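Side-chain contact in hydroxyglutarate synthase (Pseudomonas putida, PDB 6W1G), which catalyses the iron(II)-dependent decarboxylation and hydroxylation of 2-oxoadipate to D-2-hydroxyglutarate in a D-lysine catabolic pathway: residues P256-P261 and A349-Q354. Residues are numbered along the deposited sequence; the frame is centred on the assembly and turned at random.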
ATOM      1  N   PRO A 256      -3.442  17.516  -2.786  1.00 14.62           N
ATOM      2  CA  PRO A 256      -4.815  17.962  -2.583  1.00 15.90           C
ATOM      3  C   PRO A 256      -5.787  17.317  -3.560  1.00 14.17           C
ATOM      4  O   PRO A 256      -5.371  16.554  -4.461  1.00 14.56           O
ATOM      5  CB  PRO A 256      -4.716  19.471  -2.813  1.00 16.45           C
ATOM      6  CG  PRO A 256      -3.679  19.552  -3.909  1.00 17.61           C
ATOM      7  CD  PRO A 256      -2.666  18.461  -3.606  1.00 16.73           C
ATOM      8  N   THR A 257      -7.064  17.619  -3.382  1.00 14.79           N
ATOM      9  CA  THR A 257      -8.108  17.163  -4.289  1.00 15.37           C
ATOM     10  C   THR A 257      -7.772  17.567  -5.714  1.00 15.01           C
ATOM     11  O   THR A 257      -7.409  18.715  -5.979  1.00 16.66           O
ATOM     12  CB  THR A 257      -9.437  17.801  -3.873  1.00 17.24           C
ATOM     13  OG1 THR A 257      -9.695  17.542  -2.477  1.00 18.24           O
ATOM     14  CG2 THR A 257     -10.569  17.283  -4.743  1.00 18.99           C
ATOM     15  N   ARG A 258      -7.946  16.630  -6.640  1.00 14.78           N
ATOM     16  CA  ARG A 258      -7.695  16.848  -8.049  1.00 14.63           C
ATOM     17  C   ARG A 258      -8.744  16.101  -8.857  1.00 15.05           C
ATOM     18  O   ARG A 258      -9.280  15.082  -8.436  1.00 15.17           O
ATOM     19  CB  ARG A 258      -6.313  16.270  -8.438  1.00 14.01           C
ATOM     20  CG  ARG A 258      -5.129  17.080  -7.947  1.00 13.66           C
ATOM     21  CD  ARG A 258      -3.824  16.315  -8.071  1.00 13.96           C
ATOM     22  NE  ARG A 258      -3.614  15.784  -9.423  1.00 13.25           N
ATOM     23  CZ  ARG A 258      -3.054  16.442 -10.444  1.00 13.83           C
ATOM     24  NH1 ARG A 258      -2.624  17.696 -10.294  1.00 14.90           N
ATOM     25  NH2 ARG A 258      -2.946  15.838 -11.632  1.00 14.93           N
ATOM     26  N   ARG A 259      -8.971  16.587 -10.078  1.00 14.87           N
ATOM     27  CA  ARG A 259      -9.778  15.835 -11.038  1.00 16.13           C
ATOM     28  C   ARG A 259      -9.092  14.525 -11.425  1.00 15.14           C
ATOM     29  O   ARG A 259      -9.774  13.506 -11.625  1.00 15.89           O
ATOM     30  CB  ARG A 259      -9.990  16.657 -12.299  1.00 18.70           C
ATOM     31  CG  ARG A 259     -10.855  17.878 -12.074  1.00 27.06           C
ATOM     32  CD  ARG A 259     -10.925  18.809 -13.286  1.00 35.55           C
ATOM     33  NE  ARG A 259      -9.810  19.756 -13.312  1.00 43.38           N
ATOM     34  CZ  ARG A 259      -9.061  20.037 -14.375  1.00 48.63           C
ATOM     35  NH1 ARG A 259      -9.296  19.458 -15.546  1.00 49.50           N
ATOM     36  NH2 ARG A 259      -8.073  20.918 -14.259  1.00 50.79           N
ATOM     37  N   HIS A 260      -7.755  14.535 -11.523  1.00 13.81           N
ATOM     38  CA  HIS A 260      -6.972  13.365 -11.920  1.00 12.53           C
ATOM     39  C   HIS A 260      -5.955  13.139 -10.820  1.00 12.50           C
ATOM     40  O   HIS A 260      -4.830  13.672 -10.869  1.00 12.40           O
ATOM     41  CB  HIS A 260      -6.364  13.583 -13.301  1.00 12.52           C
ATOM     42  CG  HIS A 260      -7.430  13.684 -14.318  1.00 13.76           C
ATOM     43  ND1 HIS A 260      -8.203  12.597 -14.686  1.00 14.48           N
ATOM     44  CD2 HIS A 260      -7.932  14.748 -14.980  1.00 16.47           C
ATOM     45  CE1 HIS A 260      -9.117  12.992 -15.551  1.00 16.55           C
ATOM     46  NE2 HIS A 260      -8.956  14.280 -15.760  1.00 17.47           N
ATOM     47  N   PRO A 261      -6.344  12.385  -9.790  1.00 11.96           N
ATOM     48  CA  PRO A 261      -5.475  12.184  -8.629  1.00 11.50           C
ATOM     49  C   PRO A 261      -4.137  11.589  -9.007  1.00 11.03           C
ATOM     50  O   PRO A 261      -4.010  10.831  -9.978  1.00 10.67           O
ATOM     51  CB  PRO A 261      -6.313  11.260  -7.731  1.00 12.71           C
ATOM     52  CG  PRO A 261      -7.751  11.716  -8.089  1.00 17.59           C
ATOM     53  CD  PRO A 261      -7.672  11.791  -9.598  1.00 14.79           C
ATOM     54  N   ALA A 349      -4.456  14.666 -20.547  1.00 13.10           N
ATOM     55  CA  ALA A 349      -3.647  14.802 -21.745  1.00 13.56           C
ATOM     56  C   ALA A 349      -2.285  15.446 -21.469  1.00 12.68           C
ATOM     57  O   ALA A 349      -1.276  15.064 -22.085  1.00 13.18           O
ATOM     58  CB  ALA A 349      -4.423  15.537 -22.837  1.00 15.39           C
ATOM     59  N   GLN A 350      -2.254  16.500 -20.643  1.00 12.59           N
ATOM     60  CA  GLN A 350      -0.985  17.166 -20.329  1.00 12.99           C
ATOM     61  C   GLN A 350      -0.125  16.298 -19.431  1.00 12.55           C
ATOM     62  O   GLN A 350       1.092  16.308 -19.544  1.00 14.38           O
ATOM     63  CB  GLN A 350      -1.255  18.504 -19.683  1.00 15.92           C
ATOM     64  CG  GLN A 350      -1.690  19.551 -20.662  1.00 17.87           C
ATOM     65  CD  GLN A 350      -0.600  20.023 -21.616  1.00 20.03           C
ATOM     66  OE1 GLN A 350       0.591  19.771 -21.467  1.00 19.33           O
ATOM     67  NE2 GLN A 350      -1.016  20.775 -22.591  1.00 24.93           N
ATOM     68  N   MET A 351      -0.735  15.579 -18.482  1.00 12.66           N
ATOM     69  CA  MET A 351       0.044  14.665 -17.681  1.00 12.36           C
ATOM     70  C   MET A 351       0.741  13.631 -18.547  1.00 12.38           C
ATOM     71  O   MET A 351       1.878  13.235 -18.273  1.00 14.62           O
ATOM     72  CB  MET A 351      -0.872  13.948 -16.680  1.00 12.53           C
ATOM     73  CG  MET A 351      -1.449  14.845 -15.585  1.00 14.42           C
ATOM     74  SD  MET A 351      -2.850  14.197 -14.677  1.00 14.17           S
ATOM     75  CE  MET A 351      -2.159  12.791 -13.833  1.00 15.95           C
ATOM     76  N   ARG A 352       0.066  13.189 -19.604  1.00 12.16           N
ATOM     77  CA  ARG A 352       0.661  12.287 -20.563  1.00 12.49           C
ATOM     78  C   ARG A 352       1.742  12.968 -21.397  1.00 13.34           C
ATOM     79  O   ARG A 352       2.865  12.457 -21.508  1.00 14.22           O
ATOM     80  CB  ARG A 352      -0.441  11.697 -21.418  1.00 13.62           C
ATOM     81  CG  ARG A 352       0.082  10.761 -22.459  1.00 15.26           C
ATOM     82  CD  ARG A 352      -1.052  10.152 -23.351  1.00 14.83           C
ATOM     83  NE  ARG A 352      -0.372   9.664 -24.561  1.00 20.57           N
ATOM     84  CZ  ARG A 352      -0.243  10.274 -25.721  1.00 16.07           C
ATOM     85  NH1 ARG A 352      -0.787  11.447 -26.055  1.00 20.51           N
ATOM     86  NH2 ARG A 352       0.427   9.631 -26.680  1.00 19.48           N
ATOM     87  N   GLU A 353       1.414  14.079 -22.044  1.00 13.31           N
ATOM     88  CA  GLU A 353       2.353  14.699 -22.965  1.00 12.66           C
ATOM     89  C   GLU A 353       3.612  15.189 -22.269  1.00 13.41           C
ATOM     90  O   GLU A 353       4.707  15.107 -22.843  1.00 16.52           O
ATOM     91  CB  GLU A 353       1.672  15.848 -23.717  1.00 13.85           C
ATOM     92  CG  GLU A 353       2.421  16.338 -24.890  1.00 16.24           C
ATOM     93  CD  GLU A 353       1.609  17.331 -25.662  1.00 17.93           C
ATOM     94  OE1 GLU A 353       0.815  16.908 -26.535  1.00 22.02           O
ATOM     95  OE2 GLU A 353       1.740  18.544 -25.382  1.00 18.60           O
ATOM     96  N   GLN A 354       3.479  15.688 -21.032  1.00 12.72           N
ATOM     97  CA  GLN A 354       4.620  16.141 -20.255  1.00 15.54           C
ATOM     98  C   GLN A 354       5.337  15.009 -19.545  1.00 15.69           C
ATOM     99  O   GLN A 354       6.330  15.267 -18.852  1.00 19.36           O
ATOM    100  CB  GLN A 354       4.169  17.210 -19.268  1.00 14.76           C
ATOM    101  CG  GLN A 354       3.712  18.474 -19.914  1.00 14.75           C
ATOM    102  CD  GLN A 354       3.318  19.527 -18.878  1.00 17.31           C
ATOM    103  OE1 GLN A 354       4.000  19.713 -17.876  1.00 19.15           O
ATOM    104  NE2 GLN A 354       2.229  20.190 -19.118  1.00 19.69           N
TER
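Met351 reaches from helix 348-353 to the loop before strand 264-275 and lays its sulfur against the guanidinium of Arg258. The SD atom lies 3.5 Å from Arg258 NH2, in the plane of the flat group and at its edge, while the methyl CE stands 3.8 Å from the same nitrogen. A bend at the last torsion of Met351 (chi3 65°) brings CE close to NH2 and to the carbonyl oxygen of His260; an unbranched, flexible thioether suits this place because it offers a soft, polarisable atom without demanding a hydrogen bond. The second neighbour of the sulfur is aliphatic: His260 CB lies 3.8 Å from SD.

The position of this edge is probably set by hydrogen bonds from Arg258 to its own loop and to residues ahead of the helix. The arginine chain kinks at chi3 (52°), and its NE and NH2 together grip His260 O side-on, at 2.8 Å from NE and 3.0 Å from NH2. NH2 lies in the carbonyl plane, but NE stands above it. NH1 and NH2 also donate to the carbonyls of Phe344 and Pro345, and Asp346 receives the backbone N-H groups of Arg259 and His260. Arginine suits position 258 because its several N-H donors serve all three carbonyls and still offer an edge to the sulfur. A leucine in its place would probably leave the His260 carbonyl without both side-chain donors and Met351 SD without its polar neighbour.

Far from the metal site, loop and helix thus meet by van der Waals contact, probably with a modest attraction between the charge and the polarisable sulfur.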